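Local coordinates for protein fatty Acyl-Adenylate Ligase (Escherichia coli, PDB 3PBK) that belongs to the ANL superfamily of AMP-binding enzymes and binds 5'-O-[(S)-(dodecanoyloxy)(hydroxy)phosphoryl]adenosine in a pocket partly lined by its large mixed sheet, at residues G270-A275 against W300-I305; K330-C335 against S352-N357; S346-A351 against F383-K388; I395-E400 against G446-G451. All coordinates share one frame; numbering follows the deposited sequence.

In the fold
Contacts 1, 3 and 4 are buried, contact 2 only partly. Contact 1 is the most regular: two parallel strands joined by backbone bonds. Contact 2 lies next to it, since strand 332-337 pairs with strand 302-305, but relies on one bent backbone bond plus apolar side chains. Contact 3 crosses contact 2 along the chain. Strand 344-347 pairs with 332-337, and 380-384 pairs with 356-360, so both contacts hold the same two sheets together, contact 3 with a serine hydroxyl and a water. Contact 4 is apolar and sits in a separate curled antiparallel sheet, where it touches contact 3 through K388 and G451. V274, C335 and C386 bring contacts 1, 2 and 3 to the ligand.

Contact 1: residues G270-A275 against W300-I305; sequences GTVSVA and WRVAGI
Backbone hydrogen bonds carry most of this contact. T271 O is gripped twice: by V302 N at 3.1 Å, nearly along the C=O axis, and by R301 N at 2.8 Å, in the carbonyl plane on a lone pair. S273 N then gives to V302 O almost on the C=O axis, and G304 N gives to S273 O at 3.0 Å in a nearly straight bond (176°). A275 N closes the ladder on G304 O, coming from above the carbonyl plane. This is parallel pairing in the large mixed sheet, strands 272-275 and 302-305 running 17° apart. Helices 277-285 and 289-292 lie between them in the chain, a beta-alpha-beta crossover.

V272, V302 and V274 share one face of the sheet. V272 CG2 lies alongside V302 CB at 4.0 Å. V274, near the bound 1ZZ, packs on the glycine backbone: CG2 lies over G304 CA at 3.8 Å, where glycine leaves room, and CG1 sits 3.4 Å from G304 O.

On the other face, W300 CG is anti to the backbone N (chi1 -161°). This brings the CD1 edge to T271 O at 3.2 Å, with A303 CB, from the same segment, under one face toward the rim. S273 OG bonds outward to V221 O and W261 NE1.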
# COMPACT_ATOMS: atom_id res chain seq x y z
N GLY A 270 21.53 6.62 -0.72
CA GLY A 270 20.30 6.10 -1.29
C GLY A 270 19.65 7.06 -2.26
O GLY A 270 19.86 8.27 -2.21
N THR A 271 18.84 6.52 -3.16
CA THR A 271 18.41 7.31 -4.31
C THR A 271 16.90 7.35 -4.48
O THR A 271 16.33 8.40 -4.74
CB THR A 271 19.07 6.76 -5.59
OG1 THR A 271 20.28 7.49 -5.84
CG2 THR A 271 18.15 6.90 -6.76
N VAL A 272 16.27 6.20 -4.34
CA VAL A 272 14.84 6.06 -4.59
C VAL A 272 14.18 5.48 -3.35
O VAL A 272 14.68 4.56 -2.73
CB VAL A 272 14.56 5.15 -5.82
CG1 VAL A 272 13.11 4.70 -5.85
CG2 VAL A 272 14.90 5.87 -7.09
N SER A 273 13.04 6.05 -2.98
CA SER A 273 12.27 5.50 -1.89
C SER A 273 10.86 6.00 -2.02
O SER A 273 10.63 7.06 -2.59
CB SER A 273 12.85 5.91 -0.55
OG SER A 273 12.06 5.39 0.50
N VAL A 274 9.91 5.24 -1.50
CA VAL A 274 8.52 5.64 -1.59
C VAL A 274 7.83 5.24 -0.30
O VAL A 274 8.11 4.18 0.25
CB VAL A 274 7.80 4.99 -2.80
CG1 VAL A 274 6.37 5.51 -2.90
CG2 VAL A 274 8.55 5.27 -4.09
N ALA A 275 6.95 6.11 0.18
CA ALA A 275 6.21 5.88 1.41
C ALA A 275 4.82 6.48 1.26
O ALA A 275 4.59 7.27 0.35
CB ALA A 275 6.94 6.52 2.56
N TRP A 300 19.09 11.77 -2.65
CA TRP A 300 17.71 11.32 -2.77
C TRP A 300 17.12 11.88 -4.05
O TRP A 300 16.76 13.06 -4.12
CB TRP A 300 16.89 11.76 -1.57
CG TRP A 300 15.62 10.98 -1.38
CD1 TRP A 300 15.10 10.05 -2.24
CD2 TRP A 300 14.71 11.06 -0.28
NE1 TRP A 300 13.92 9.55 -1.73
CE2 TRP A 300 13.66 10.15 -0.53
CE3 TRP A 300 14.68 11.81 0.90
CZ2 TRP A 300 12.59 9.97 0.35
CZ3 TRP A 300 13.61 11.63 1.77
CH2 TRP A 300 12.59 10.72 1.50
N ARG A 301 17.03 11.04 -5.08
CA ARG A 301 16.62 11.47 -6.41
C ARG A 301 15.11 11.44 -6.63
O ARG A 301 14.53 12.32 -7.28
CB ARG A 301 17.31 10.58 -7.45
CG ARG A 301 17.14 11.03 -8.87
CD ARG A 301 17.88 10.09 -9.81
NE ARG A 301 17.09 8.91 -10.15
CZ ARG A 301 16.02 8.94 -10.93
NH1 ARG A 301 15.59 10.09 -11.42
NH2 ARG A 301 15.37 7.82 -11.21
N VAL A 302 14.46 10.41 -6.08
CA VAL A 302 13.02 10.26 -6.21
C VAL A 302 12.38 9.88 -4.87
O VAL A 302 12.60 8.78 -4.35
CB VAL A 302 12.65 9.22 -7.29
CG1 VAL A 302 11.14 9.07 -7.41
CG2 VAL A 302 13.27 9.62 -8.62
N ALA A 303 11.62 10.82 -4.31
CA ALA A 303 10.82 10.58 -3.11
C ALA A 303 9.33 10.46 -3.48
O ALA A 303 8.67 11.45 -3.77
CB ALA A 303 11.03 11.69 -2.09
N GLY A 304 8.83 9.23 -3.50
CA GLY A 304 7.48 8.96 -3.95
C GLY A 304 6.44 8.97 -2.84
O GLY A 304 6.74 8.64 -1.69
N ILE A 305 5.22 9.36 -3.19
CA ILE A 305 4.11 9.35 -2.25
C ILE A 305 2.89 8.78 -2.93
O ILE A 305 2.57 9.16 -4.05
CB ILE A 305 3.74 10.76 -1.77
CG1 ILE A 305 4.99 11.59 -1.49
CG2 ILE A 305 2.84 10.68 -0.56
CD1 ILE A 305 5.37 12.54 -2.62

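Contact 2: residues K330-C335 against S352-N357. With 1ZZ (5'-O-[(S)-(dodecanoyloxy)(hydroxy)phosphoryl]adenosine), chain C.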
# COMPACT_ATOMS: atom_id res chain seq x y z
N LYS A 330 11.79 19.00 -5.52
CA LYS A 330 11.46 18.62 -6.89
C LYS A 330 11.55 17.12 -7.05
O LYS A 330 11.13 16.57 -8.07
CB LYS A 330 12.41 19.28 -7.90
CG LYS A 330 12.09 20.72 -8.23
CD LYS A 330 10.69 20.87 -8.80
CE LYS A 330 10.23 22.33 -8.71
NZ LYS A 330 8.84 22.55 -9.23
N THR A 331 12.13 16.47 -6.04
CA THR A 331 12.32 15.02 -6.05
C THR A 331 11.04 14.30 -5.67
O THR A 331 10.96 13.08 -5.78
CB THR A 331 13.46 14.56 -5.09
OG1 THR A 331 13.10 14.85 -3.74
CG2 THR A 331 14.77 15.26 -5.42
N PHE A 332 10.05 15.06 -5.22
CA PHE A 332 8.73 14.53 -4.89
C PHE A 332 8.02 13.96 -6.10
O PHE A 332 7.90 14.61 -7.14
CB PHE A 332 7.84 15.61 -4.26
CG PHE A 332 7.92 15.67 -2.77
CD1 PHE A 332 7.97 14.51 -2.01
CD2 PHE A 332 7.94 16.90 -2.12
CE1 PHE A 332 8.05 14.57 -0.63
CE2 PHE A 332 8.02 16.96 -0.74
CZ PHE A 332 8.07 15.80 0.01
N MSE A 333 7.53 12.74 -5.95
CA MSE A 333 6.75 12.14 -7.01
C MSE A 333 5.49 11.49 -6.48
O MSE A 333 5.50 10.34 -6.05
CB MSE A 333 7.58 11.14 -7.81
CG MSE A 333 7.07 11.00 -9.24
SE MSE A 333 8.00 9.64 -10.30
CE MSE A 333 7.49 8.10 -9.24
N PRO A 334 4.39 12.24 -6.49
CA PRO A 334 3.11 11.65 -6.16
C PRO A 334 2.74 10.60 -7.20
O PRO A 334 2.93 10.83 -8.39
CB PRO A 334 2.15 12.84 -6.25
CG PRO A 334 3.00 14.03 -6.00
CD PRO A 334 4.31 13.70 -6.66
N CYS A 335 2.23 9.47 -6.74
CA CYS A 335 1.84 8.38 -7.62
C CYS A 335 0.60 7.63 -7.11
O CYS A 335 0.24 7.74 -5.94
CB CYS A 335 2.99 7.40 -7.77
SG CYS A 335 3.41 6.64 -6.22
N SER A 352 9.20 16.72 -10.99
CA SER A 352 8.02 17.58 -11.04
C SER A 352 7.78 18.35 -9.74
O SER A 352 7.18 19.43 -9.74
CB SER A 352 6.77 16.76 -11.40
OG SER A 352 6.54 15.70 -10.47
N GLY A 353 8.25 17.78 -8.64
CA GLY A 353 7.75 18.20 -7.34
C GLY A 353 6.27 17.87 -7.31
O GLY A 353 5.74 17.32 -8.27
N VAL A 354 5.61 18.19 -6.20
CA VAL A 354 4.17 18.00 -6.11
C VAL A 354 3.48 19.03 -6.99
O VAL A 354 3.75 20.21 -6.89
CB VAL A 354 3.68 18.15 -4.66
CG1 VAL A 354 2.16 18.04 -4.58
CG2 VAL A 354 4.35 17.13 -3.76
N VAL A 355 2.58 18.58 -7.86
CA VAL A 355 1.78 19.50 -8.66
C VAL A 355 0.33 19.42 -8.21
O VAL A 355 -0.23 18.33 -8.05
CB VAL A 355 1.86 19.13 -10.14
CG1 VAL A 355 0.90 19.97 -10.94
CG2 VAL A 355 3.29 19.25 -10.65
N VAL A 356 -0.30 20.57 -7.98
CA VAL A 356 -1.64 20.58 -7.40
C VAL A 356 -2.66 21.22 -8.32
O VAL A 356 -2.31 22.05 -9.16
CB VAL A 356 -1.67 21.35 -6.06
CG1 VAL A 356 -0.76 20.70 -5.04
CG2 VAL A 356 -1.28 22.79 -6.27
N ASN A 357 -3.91 20.80 -8.18
CA ASN A 357 -5.02 21.49 -8.80
C ASN A 357 -6.03 21.93 -7.75
O ASN A 357 -6.56 21.10 -7.00
CB ASN A 357 -5.71 20.62 -9.85
CG ASN A 357 -6.77 21.38 -10.64
OD1 ASN A 357 -7.97 21.19 -10.44
ND2 ASN A 357 -6.32 22.28 -11.51
P 1ZZ C . -3.24 -1.04 -2.28
C1 1ZZ C . 10.66 1.33 -6.95
N1 1ZZ C . -4.82 4.97 -3.16
O1 1ZZ C . -1.04 1.47 -2.17
C2 1ZZ C . 9.22 1.36 -7.37
N2 1ZZ C . -2.90 5.71 -3.99
O2 1ZZ C . -1.81 -0.58 -2.97
C3 1ZZ C . 8.18 1.74 -6.31
N3 1ZZ C . -5.92 7.27 -3.04
O3 1ZZ C . -4.16 -2.05 -3.10
C4 1ZZ C . 6.75 1.95 -6.86
N4 1ZZ C . -4.58 9.01 -3.78
O4 1ZZ C . -3.04 -1.62 -1.06
C5 1ZZ C . 5.69 2.73 -6.08
N5 1ZZ C . -2.33 8.54 -4.59
O5 1ZZ C . -4.12 0.28 -2.10
C6 1ZZ C . 4.29 2.29 -6.44
O6 1ZZ C . -5.17 2.84 -2.47
C7 1ZZ C . 3.15 3.27 -6.48
O7 1ZZ C . -8.36 4.09 -3.33
C8 1ZZ C . 1.77 2.74 -6.16
O8 1ZZ C . -7.47 2.00 -5.07
C9 1ZZ C . 0.94 3.39 -5.04
C10 1ZZ C . 0.25 2.53 -4.01
C11 1ZZ C . -0.36 1.22 -4.20
C12 1ZZ C . -1.23 0.77 -3.12
C13 1ZZ C . -5.13 0.47 -3.05
C14 1ZZ C . -5.97 1.75 -2.96
C15 1ZZ C . -6.57 2.51 -4.16
C16 1ZZ C . -7.01 3.75 -3.49
C17 1ZZ C . -5.85 4.06 -2.61
C18 1ZZ C . -3.61 4.60 -3.57
C19 1ZZ C . -3.75 6.81 -3.82
C20 1ZZ C . -4.89 6.39 -3.32
C21 1ZZ C . -5.72 8.59 -3.29
C22 1ZZ C . -3.55 8.10 -4.05
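V354 lies side by side with F332, its CG2 3.8 Å from F332 CB and close to the near side of the phenyl ring, with both side chains pointing the same way. The same CG2, anti to the carbonyl carbon of V354, also meets P334 CG at 4.1 Å, the two side chains crossing obliquely. F332 and P334 belong to strand 332-337 of the large mixed sheet, flanked there by strands 302-305 and 344-347. V354 lies in the loop that leads into strand 356-360 of a separate two-stranded sheet. The apolar cluster therefore ties one sheet to the approach of the other, and L315 of helix 312-322 packs on both F332 and V354.

Further back, the 3-10 turn at K330 meets S352 and G353. G353 N donates to K330 O at 3.2 Å, but the bond is bent (142°) and comes from well above the carbonyl plane. G353 has a positive phi of 63°, and having no CB it lets the K330 chain, bent at chi2, lie over it, with CD 3.9 Å from G353 N. K330 NZ ends 3.6 Å from S352 O.

Farther along the same strand, C335 reaches the ligand pocket. C335 SG, in the crowded position between backbone N and carbonyl carbon, lies 3.4 Å from 1ZZ C7. C335 O accepts from 1ZZ N5 at 3.0 Å.

Contact 3: residues S346-A351 against F383-K388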
# COMPACT_ATOMS: atom_id res chain seq x y z
N SER A 346 -0.19 5.17 -12.10
CA SER A 346 0.30 6.43 -12.63
C SER A 346 1.32 7.08 -11.72
O SER A 346 1.34 6.83 -10.52
CB SER A 346 -0.84 7.40 -12.88
OG SER A 346 -1.53 7.68 -11.69
N PHE A 347 2.16 7.91 -12.31
CA PHE A 347 3.21 8.61 -11.60
C PHE A 347 3.22 10.05 -12.08
O PHE A 347 2.98 10.31 -13.25
CB PHE A 347 4.57 7.98 -11.91
CG PHE A 347 4.70 6.55 -11.45
CD1 PHE A 347 4.26 5.50 -12.24
CD2 PHE A 347 5.29 6.24 -10.23
CE1 PHE A 347 4.40 4.19 -11.82
CE2 PHE A 347 5.44 4.93 -9.81
CZ PHE A 347 4.99 3.90 -10.61
N SER A 348 3.49 10.98 -11.18
CA SER A 348 3.67 12.37 -11.58
C SER A 348 4.93 12.46 -12.45
O SER A 348 5.76 11.54 -12.46
CB SER A 348 3.78 13.28 -10.35
OG SER A 348 3.63 14.65 -10.71
N ASP A 349 5.06 13.56 -13.18
CA ASP A 349 6.17 13.70 -14.11
C ASP A 349 7.52 13.62 -13.39
O ASP A 349 7.61 13.78 -12.16
CB ASP A 349 6.05 14.99 -14.91
CG ASP A 349 4.91 14.95 -15.92
OD1 ASP A 349 4.64 13.87 -16.50
OD2 ASP A 349 4.28 16.02 -16.15
N GLU A 350 8.57 13.36 -14.17
CA GLU A 350 9.93 13.28 -13.65
C GLU A 350 10.31 14.68 -13.20
O GLU A 350 9.91 15.66 -13.82
CB GLU A 350 10.86 12.80 -14.77
CG GLU A 350 12.04 11.95 -14.31
CD GLU A 350 12.86 11.38 -15.49
OE1 GLU A 350 12.59 11.75 -16.66
OE2 GLU A 350 13.77 10.55 -15.22
N ALA A 351 11.06 14.76 -12.10
CA ALA A 351 11.48 16.06 -11.54
C ALA A 351 10.38 17.13 -11.43
O ALA A 351 10.61 18.30 -11.73
CB ALA A 351 12.68 16.60 -12.31
N PHE A 383 -6.14 19.11 -4.84
CA PHE A 383 -5.85 17.72 -5.19
C PHE A 383 -4.48 17.57 -5.83
O PHE A 383 -4.03 18.45 -6.55
CB PHE A 383 -6.97 17.14 -6.07
CG PHE A 383 -8.27 17.00 -5.35
CD1 PHE A 383 -8.44 16.01 -4.40
CD2 PHE A 383 -9.31 17.88 -5.59
CE1 PHE A 383 -9.64 15.88 -3.71
CE2 PHE A 383 -10.52 17.77 -4.90
CZ PHE A 383 -10.68 16.77 -3.97
N VAL A 384 -3.81 16.46 -5.56
CA VAL A 384 -2.47 16.28 -6.09
C VAL A 384 -2.46 15.57 -7.45
O VAL A 384 -3.17 14.60 -7.66
CB VAL A 384 -1.58 15.53 -5.08
CG1 VAL A 384 -0.21 15.25 -5.66
CG2 VAL A 384 -1.44 16.34 -3.81
N ASN A 385 -1.68 16.10 -8.37
CA ASN A 385 -1.49 15.50 -9.69
C ASN A 385 -0.78 14.16 -9.55
O ASN A 385 0.34 14.08 -9.07
CB ASN A 385 -0.68 16.46 -10.57
CG ASN A 385 -0.62 16.01 -12.02
OD1 ASN A 385 -0.37 14.85 -12.33
ND2 ASN A 385 -0.83 16.96 -12.93
N CYS A 386 -1.45 13.09 -9.98
CA CYS A 386 -0.93 11.74 -9.84
C CYS A 386 -0.46 11.14 -11.15
O CYS A 386 -0.25 9.94 -11.25
CB CYS A 386 -1.98 10.82 -9.20
SG CYS A 386 -2.25 11.14 -7.43
N GLY A 387 -0.30 11.98 -12.17
CA GLY A 387 0.32 11.52 -13.40
C GLY A 387 -0.67 11.17 -14.49
O GLY A 387 -1.88 11.31 -14.31
N LYS A 388 -0.14 10.74 -15.64
CA LYS A 388 -0.98 10.27 -16.74
C LYS A 388 -0.87 8.76 -16.87
O LYS A 388 0.01 8.14 -16.28
CB LYS A 388 -0.57 10.91 -18.06
CG LYS A 388 -0.59 12.41 -18.07
CD LYS A 388 -0.47 12.91 -19.50
CE LYS A 388 -0.21 14.40 -19.56
NZ LYS A 388 -0.40 14.88 -20.96
O HOH W 1 2.33 7.21 -14.93
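S346 OG donates to C386 O at 2.6 Å, the one direct hydrogen bond between 346-351 and 383-388. The hydroxyl takes the crowded position between backbone N and carbonyl carbon (chi1 61°) and meets the carbonyl from above its plane, 39° out of it. Beside it, G387 CA comes within 2.9 Å of F347 O in a CA-H...O contact. With no CB on G387, the backbone of F347 and S348 can lie right against it.

A water completes this first shell. It accepts from F347 N at 2.7 Å and donates to K388 O at 2.8 Å, while also lying in plane at the edge of the F347 ring. The end of strand 344-347, in the large mixed sheet, is thereby joined to the turn after strand 380-384 of the two-stranded sheet.

Behind these groups, N385 shapes the turn. With CG anti to its backbone N, it brings OD1 to G387 N at 2.9 Å, in the carbonyl plane: an Asx turn, consistent with a fixed direction for C386 O. C386 itself lines the ligand pocket and touches 1ZZ.

The buried C386 carbonyl is satisfied by a hydroxyl, and F347 N, with no direct partner across the contact, by a water.

Contact 4: residues I395-E400 against G446-G451; sequences IEIRNE and GYLLDG
I397 carries most of this contact, and its branches divide the work. From CB, which points toward 446-451, CG2 runs anti to the backbone N and comes to G446 O at 3.7 Å. The longer branch starts at CG1, anti to the carbonyl carbon (chi1 -56°). CG1 approaches L448 CD2 at 3.2 Å and stands 3.9 Å from Y447 CA, so it faces both a methyl group and the backbone. At the tip, CD1 bends back over G446, 3.8 Å from its O and 4.1 Å from L448 CD2.

L448 comes from its own strand to cross I397 obliquely. Its CG is anti to the carbonyl carbon, and CD2 is the branch that does the touching. I395, two residues before I397, also points toward the opposite segment, its backbone O 4.3 Å from the same CD2.

The two strands are not neighbours. Both pair antiparallel with strand 411-416 in a curled five-stranded sheet, yet the curl leaves these short segments 120° apart, with their axes 7.1 Å at the closest. Such a curl is consistent with the small distorted beta-barrel of ANL enzymes. L453 of strand 452-458 packs against I395, I397 and L448, while I413 touches I397.

E396 and R398 belong to the other side of strand 394-398. R398 NE forms a salt bridge with E396 OE2, which meets it close to the guanidinium plane, and R398 makes a cation-pi contact with W439. The Y447 side chain points away from 395-400, and its OH hydrogen-bonds to N357 OD1.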
# COMPACT_ATOMS: atom_id res chain seq x y z
N ILE A 395 -6.59 4.87 -18.55
CA ILE A 395 -7.29 5.37 -17.37
C ILE A 395 -8.47 6.19 -17.85
O ILE A 395 -8.31 7.10 -18.65
CB ILE A 395 -6.41 6.28 -16.49
CG1 ILE A 395 -5.29 5.48 -15.82
CG2 ILE A 395 -7.25 6.96 -15.42
CD1 ILE A 395 -4.31 6.36 -15.06
N GLU A 396 -9.66 5.86 -17.38
CA GLU A 396 -10.85 6.52 -17.88
C GLU A 396 -11.80 6.83 -16.72
O GLU A 396 -11.95 6.03 -15.80
CB GLU A 396 -11.52 5.62 -18.92
CG GLU A 396 -12.82 6.15 -19.51
CD GLU A 396 -13.20 5.42 -20.79
OE1 GLU A 396 -12.44 5.50 -21.78
OE2 GLU A 396 -14.26 4.76 -20.82
N ILE A 397 -12.42 8.00 -16.75
CA ILE A 397 -13.35 8.36 -15.69
C ILE A 397 -14.78 8.10 -16.13
O ILE A 397 -15.24 8.64 -17.13
CB ILE A 397 -13.19 9.83 -15.26
CG1 ILE A 397 -11.74 10.11 -14.84
CG2 ILE A 397 -14.14 10.16 -14.12
CD1 ILE A 397 -11.30 9.35 -13.61
N ARG A 398 -15.47 7.24 -15.39
CA ARG A 398 -16.85 6.88 -15.73
C ARG A 398 -17.83 7.20 -14.62
O ARG A 398 -17.47 7.25 -13.44
CB ARG A 398 -16.97 5.40 -16.07
CG ARG A 398 -16.10 4.96 -17.20
CD ARG A 398 -16.18 3.47 -17.37
NE ARG A 398 -15.36 3.04 -18.49
CZ ARG A 398 -15.13 1.77 -18.78
NH1 ARG A 398 -15.65 0.82 -18.01
NH2 ARG A 398 -14.37 1.47 -19.83
N ASN A 399 -19.08 7.38 -15.01
CA ASN A 399 -20.13 7.67 -14.07
C ASN A 399 -20.82 6.40 -13.57
O ASN A 399 -20.38 5.28 -13.85
CB ASN A 399 -21.17 8.58 -14.71
CG ASN A 399 -22.02 7.85 -15.73
OD1 ASN A 399 -21.85 6.64 -15.94
ND2 ASN A 399 -22.93 8.57 -16.37
N GLU A 400 -21.91 6.62 -12.84
CA GLU A 400 -22.72 5.55 -12.28
C GLU A 400 -23.00 4.48 -13.32
O GLU A 400 -22.67 3.31 -13.14
CB GLU A 400 -24.04 6.14 -11.78
CG GLU A 400 -24.56 5.49 -10.52
CD GLU A 400 -23.53 5.50 -9.40
OE1 GLU A 400 -22.80 6.51 -9.26
OE2 GLU A 400 -23.44 4.48 -8.67
N GLY A 446 -12.22 10.33 -8.93
CA GLY A 446 -11.22 11.22 -9.47
C GLY A 446 -11.72 11.89 -10.73
O GLY A 446 -12.89 11.78 -11.09
N TYR A 447 -10.82 12.58 -11.41
CA TYR A 447 -11.16 13.25 -12.65
C TYR A 447 -9.86 13.46 -13.41
O TYR A 447 -8.78 13.39 -12.81
CB TYR A 447 -11.84 14.58 -12.36
CG TYR A 447 -10.96 15.54 -11.58
CD1 TYR A 447 -10.86 15.44 -10.20
CD2 TYR A 447 -10.24 16.55 -12.22
CE1 TYR A 447 -10.07 16.32 -9.47
CE2 TYR A 447 -9.44 17.43 -11.50
CZ TYR A 447 -9.37 17.30 -10.13
OH TYR A 447 -8.58 18.16 -9.40
N LEU A 448 -9.94 13.71 -14.71
CA LEU A 448 -8.75 14.06 -15.48
C LEU A 448 -8.68 15.56 -15.75
O LEU A 448 -9.70 16.25 -15.81
CB LEU A 448 -8.71 13.31 -16.82
CG LEU A 448 -8.18 11.87 -16.90
CD1 LEU A 448 -7.15 11.63 -15.83
CD2 LEU A 448 -9.30 10.87 -16.80
N LEU A 449 -7.47 16.07 -15.90
CA LEU A 449 -7.28 17.41 -16.41
C LEU A 449 -6.01 17.34 -17.22
O LEU A 449 -4.96 16.99 -16.70
CB LEU A 449 -7.11 18.42 -15.28
CG LEU A 449 -7.92 19.71 -15.39
CD1 LEU A 449 -7.22 20.86 -14.69
CD2 LEU A 449 -8.20 20.06 -16.83
N ASP A 450 -6.11 17.68 -18.51
CA ASP A 450 -4.99 17.56 -19.44
C ASP A 450 -4.31 16.23 -19.24
O ASP A 450 -3.09 16.14 -19.16
CB ASP A 450 -4.00 18.71 -19.27
CG ASP A 450 -4.69 20.07 -19.18
OD1 ASP A 450 -5.64 20.29 -19.98
OD2 ASP A 450 -4.31 20.90 -18.32
N GLY A 451 -5.13 15.18 -19.13
CA GLY A 451 -4.64 13.81 -19.16
C GLY A 451 -4.01 13.32 -17.88
O GLY A 451 -3.63 12.15 -17.78